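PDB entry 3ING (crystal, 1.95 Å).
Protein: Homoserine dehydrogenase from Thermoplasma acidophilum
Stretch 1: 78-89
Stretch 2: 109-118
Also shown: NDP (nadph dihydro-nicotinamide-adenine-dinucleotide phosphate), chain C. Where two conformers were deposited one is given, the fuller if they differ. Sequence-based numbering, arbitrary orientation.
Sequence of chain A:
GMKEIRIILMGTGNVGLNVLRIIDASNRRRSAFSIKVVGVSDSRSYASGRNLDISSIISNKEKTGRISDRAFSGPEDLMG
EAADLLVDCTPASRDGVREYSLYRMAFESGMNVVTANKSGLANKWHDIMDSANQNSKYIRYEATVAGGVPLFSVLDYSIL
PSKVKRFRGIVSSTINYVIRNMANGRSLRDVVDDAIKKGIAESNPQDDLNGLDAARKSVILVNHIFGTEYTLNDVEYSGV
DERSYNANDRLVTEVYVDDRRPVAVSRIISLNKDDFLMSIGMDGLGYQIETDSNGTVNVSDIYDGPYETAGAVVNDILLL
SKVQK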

# COMPACT_ATOMS: atom_id res chain seq x y z
N LEU A 78 4.22 21.87 26.49
CA LEU A 78 3.37 20.70 26.27
C LEU A 78 3.88 19.44 26.96
O LEU A 78 3.22 18.44 26.96
CB LEU A 78 3.24 20.46 24.76
CG LEU A 78 2.62 21.64 23.98
CD1 LEU A 78 2.65 21.39 22.50
CD2 LEU A 78 1.19 21.90 24.46
N MSE A 79 5.01 19.51 27.61
CA MSE A 79 5.60 18.30 28.17
C MSE A 79 5.11 17.99 29.59
O MSE A 79 5.64 17.08 30.24
CB MSE A 79 7.11 18.43 28.15
CG MSE A 79 7.67 18.68 26.77
SE MSE A 79 7.58 17.08 25.67
CE MSE A 79 7.25 17.88 23.86
N GLY A 80 4.10 18.71 30.07
CA GLY A 80 3.51 18.43 31.37
C GLY A 80 2.59 17.22 31.44
O GLY A 80 2.26 16.74 32.53
N GLU A 81 2.14 16.74 30.29
CA GLU A 81 1.27 15.59 30.28
C GLU A 81 2.00 14.41 29.69
O GLU A 81 2.73 14.54 28.71
CB GLU A 81 0.02 15.87 29.43
CG GLU A 81 -0.92 16.94 30.00
CD GLU A 81 -1.64 16.50 31.28
OE1 GLU A 81 -1.90 15.28 31.45
OE2 GLU A 81 -1.95 17.40 32.10
N ALA A 82 1.75 13.26 30.28
CA ALA A 82 2.24 11.99 29.76
C ALA A 82 1.57 11.74 28.42
O ALA A 82 0.35 11.81 28.32
CB ALA A 82 1.90 10.87 30.75
N ALA A 83 2.37 11.41 27.41
CA ALA A 83 1.90 11.12 26.05
C ALA A 83 2.78 10.01 25.47
O ALA A 83 3.89 9.79 25.92
CB ALA A 83 2.00 12.36 25.18
N ASP A 84 2.27 9.35 24.45
CA ASP A 84 3.01 8.30 23.76
C ASP A 84 3.69 8.80 22.48
O ASP A 84 4.65 8.20 22.00
CB ASP A 84 2.00 7.26 23.38
CG ASP A 84 1.22 6.77 24.60
OD1 ASP A 84 1.90 6.23 25.50
OD2 ASP A 84 -0.01 6.95 24.68
N LEU A 85 3.17 9.90 21.93
CA LEU A 85 3.54 10.32 20.59
C LEU A 85 3.40 11.81 20.38
O LEU A 85 2.43 12.42 20.85
CB LEU A 85 2.60 9.54 19.67
CG LEU A 85 2.61 9.44 18.16
CD1 LEU A 85 2.00 8.06 17.74
CD2 LEU A 85 1.81 10.57 17.61
N LEU A 86 4.39 12.41 19.71
CA LEU A 86 4.33 13.80 19.29
C LEU A 86 4.07 13.84 17.79
O LEU A 86 4.67 13.07 17.03
CB LEU A 86 5.64 14.55 19.57
CG LEU A 86 5.72 15.94 18.91
CD1 LEU A 86 5.13 17.05 19.80
CD2 LEU A 86 7.14 16.24 18.50
N VAL A 87 3.15 14.71 17.37
CA VAL A 87 2.82 14.88 15.97
C VAL A 87 3.24 16.29 15.55
O VAL A 87 2.84 17.29 16.15
CB VAL A 87 1.32 14.68 15.74
CG1 VAL A 87 1.00 14.81 14.21
CG2 VAL A 87 0.85 13.35 16.33
N ASP A 88 4.08 16.36 14.52
CA ASP A 88 4.58 17.62 13.98
C ASP A 88 3.88 18.01 12.70
O ASP A 88 4.13 17.41 11.66
CB ASP A 88 6.08 17.51 13.71
CG ASP A 88 6.70 18.81 13.23
OD1 ASP A 88 5.99 19.82 13.24
OD2 ASP A 88 7.91 18.81 12.85
N CYS A 89 2.97 18.96 12.80
CA CYS A 89 2.34 19.55 11.65
C CYS A 89 2.72 21.05 11.54
O CYS A 89 1.91 21.89 11.09
CB CYS A 89 0.82 19.39 11.76
SG CYS A 89 0.28 17.66 11.57
N SER A 109 11.74 12.27 26.10
CA SER A 109 10.62 12.29 27.00
C SER A 109 9.80 11.00 26.93
O SER A 109 8.71 10.97 27.46
CB SER A 109 9.68 13.43 26.65
OG SER A 109 10.27 14.69 26.89
N GLY A 110 10.28 9.99 26.22
CA GLY A 110 9.56 8.72 26.15
C GLY A 110 8.50 8.63 25.05
O GLY A 110 7.63 7.75 25.09
N MSE A 111 8.60 9.49 24.05
CA MSE A 111 7.60 9.52 23.02
C MSE A 111 8.15 9.10 21.67
O MSE A 111 9.35 9.30 21.38
CB MSE A 111 7.04 10.92 22.89
CG MSE A 111 6.41 11.46 24.15
SE MSE A 111 5.56 13.15 23.81
CE MSE A 111 6.55 14.17 24.18
N ASN A 112 7.28 8.53 20.83
CA ASN A 112 7.64 8.37 19.41
C ASN A 112 7.17 9.61 18.69
O ASN A 112 6.52 10.48 19.29
CB ASN A 112 7.02 7.11 18.80
CG ASN A 112 7.53 5.86 19.43
OD1 ASN A 112 8.75 5.63 19.53
ND2 ASN A 112 6.61 5.01 19.86
N VAL A 113 7.51 9.73 17.40
CA VAL A 113 7.13 10.87 16.61
C VAL A 113 6.48 10.51 15.31
O VAL A 113 6.88 9.57 14.63
CB VAL A 113 8.39 11.78 16.32
CG1 VAL A 113 8.07 12.89 15.35
CG2 VAL A 113 8.91 12.38 17.64
N VAL A 114 5.46 11.30 14.95
CA VAL A 114 4.88 11.27 13.61
C VAL A 114 5.01 12.67 13.02
O VAL A 114 4.66 13.65 13.68
CB VAL A 114 3.41 10.90 13.63
CG1 VAL A 114 2.84 11.11 12.27
CG2 VAL A 114 3.22 9.43 14.13
N THR A 115 5.51 12.78 11.80
CA THR A 115 5.66 14.09 11.21
C THR A 115 5.13 14.18 9.79
O THR A 115 5.25 13.26 8.99
CB THR A 115 7.15 14.55 11.26
OG1 THR A 115 7.25 15.95 10.84
CG2 THR A 115 8.06 13.66 10.38
N ALA A 116 4.54 15.32 9.51
CA ALA A 116 4.20 15.81 8.15
C ALA A 116 5.23 16.83 7.66
O ALA A 116 5.29 17.15 6.47
CB ALA A 116 2.78 16.52 8.16
N ASN A 117 6.01 17.36 8.58
CA ASN A 117 7.02 18.37 8.29
C ASN A 117 8.26 17.68 7.69
O ASN A 117 8.75 16.73 8.26
CB ASN A 117 7.29 19.17 9.58
CG ASN A 117 8.47 20.15 9.46
OD1 ASN A 117 9.42 19.87 8.80
ND2 ASN A 117 8.39 21.27 10.16
N LYS A 118 8.72 18.18 6.54
CA LYS A 118 9.81 17.58 5.77
C LYS A 118 11.18 18.11 6.10
O LYS A 118 12.19 17.51 5.70
CB LYS A 118 9.55 17.83 4.28
CG LYS A 118 8.18 17.33 3.90
CD LYS A 118 7.62 17.97 2.65
CE LYS A 118 6.08 17.92 2.70
NZ LYS A 118 5.46 18.64 1.55
PA NDP C . -0.03 25.86 7.97
O1A NDP C . -1.42 25.92 7.46
O2A NDP C . 0.80 27.07 7.78
O5B NDP C . -0.03 25.53 9.54
C5B NDP C . 1.11 25.51 10.37
C4B NDP C . 0.70 25.41 11.83
O4B NDP C . 1.81 25.49 12.69
C3B NDP C . -0.18 26.58 12.26
O3B NDP C . -1.02 26.22 13.36
C2B NDP C . 0.81 27.60 12.70
O2B NDP C . 0.31 28.56 13.60
C1B NDP C . 1.77 26.70 13.43
N9A NDP C . 3.13 27.21 13.56
C8A NDP C . 3.86 28.03 12.74
N7A NDP C . 5.11 28.15 13.28
C5A NDP C . 5.16 27.43 14.41
C6A NDP C . 6.18 27.25 15.32
N6A NDP C . 7.43 27.57 15.00
N1A NDP C . 5.90 26.44 16.36
C2A NDP C . 4.67 25.85 16.57
N3A NDP C . 3.63 26.02 15.67
C4A NDP C . 3.93 26.81 14.60
O3 NDP C . 0.73 24.60 7.33
PN NDP C . 0.04 23.27 6.73
O1N NDP C . -0.46 23.55 5.35
O2N NDP C . -0.90 22.76 7.78
O5D NDP C . 1.29 22.25 6.58
C5D NDP C . 1.84 21.78 7.81
C4D NDP C . 3.02 20.86 7.51
O4D NDP C . 2.54 19.78 6.75
C3D NDP C . 4.10 21.50 6.68
O3D NDP C . 5.42 21.21 7.16
C2D NDP C . 3.87 20.96 5.29
O2D NDP C . 5.03 20.92 4.51
C1D NDP C . 3.33 19.58 5.59
N1N NDP C . 2.57 19.00 4.50
C2N NDP C . 1.47 19.66 4.01
C3N NDP C . 0.81 19.25 2.86
C7N NDP C . -0.44 19.93 2.48
O7N NDP C . -1.41 19.14 1.90
N7N NDP C . -0.69 21.20 2.78
C4N NDP C . 1.04 17.86 2.29
C5N NDP C . 2.23 17.20 2.92
C6N NDP C . 2.92 17.77 3.99
P2B NDP C . -0.98 29.45 13.30
O1X NDP C . -0.90 30.42 14.45
O2X NDP C . -2.28 28.60 13.15
O3X NDP C . -0.67 30.11 11.99
O HOH W 1 5.41 11.64 28.16
O HOH W 2 5.97 5.62 23.43

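Parallel β-strands illustrate a general principle: a regular backbone ladder fixes the register, and side chains fill the space on both faces of the sheet. In homoserine dehydrogenase, the apolar centre of one such pairing is Met 111, a selenomethionine whose CA-to-CB bond points toward the opposing stretch. Its SE lies 3.9 Å from Ala 83 CB and 4.5 Å from Leu 86 CB, while its CE meets the SE of Met 79, also selenomethionine, at 3.4 Å. Met 79 takes part although its CA-to-CB bond runs sideways, because the end of its chain comes nearer. Leu 85 and Val 114 share one face, with Leu 85 CD2 3.9 Å from Val 114 CG2; Leu 86 and Val 113 lie on the other, with Leu 86 CD2 4.3 Å from Val 113 CG2.

Between these faces runs the ladder. Asn 112 N donates to Asp 84 O (2.9 Å), Leu 86 N to Asn 112 O (2.9 Å), Val 114 N to Leu 86 O (2.8 Å), Asp 88 N to Val 114 O (2.9 Å) and Ala 116 N to Asp 88 O (3.0 Å). Donation thus passes back and forth between the stretches, with N-H...O angles of 160–170°. CA-H...O contacts supplement it, as between Val 87 CA and Val 114 O at 3.2 Å.

Polar groups gather toward the ends. At one, water 2 donates to both Asp 84 O and Gly 110 O, 3.2 Å from each, linking two carbonyls that cannot bond directly to each other. At the other, Asp 88 OD2 approaches Asn 117 CB to 3.3 Å, and Asn 117 N donates to Thr 115 OG1 at 2.9 Å, tying the strand's end to what follows. Here NADPH adjoins the pairing, its C1D 3.2 Å from Ala 116 O.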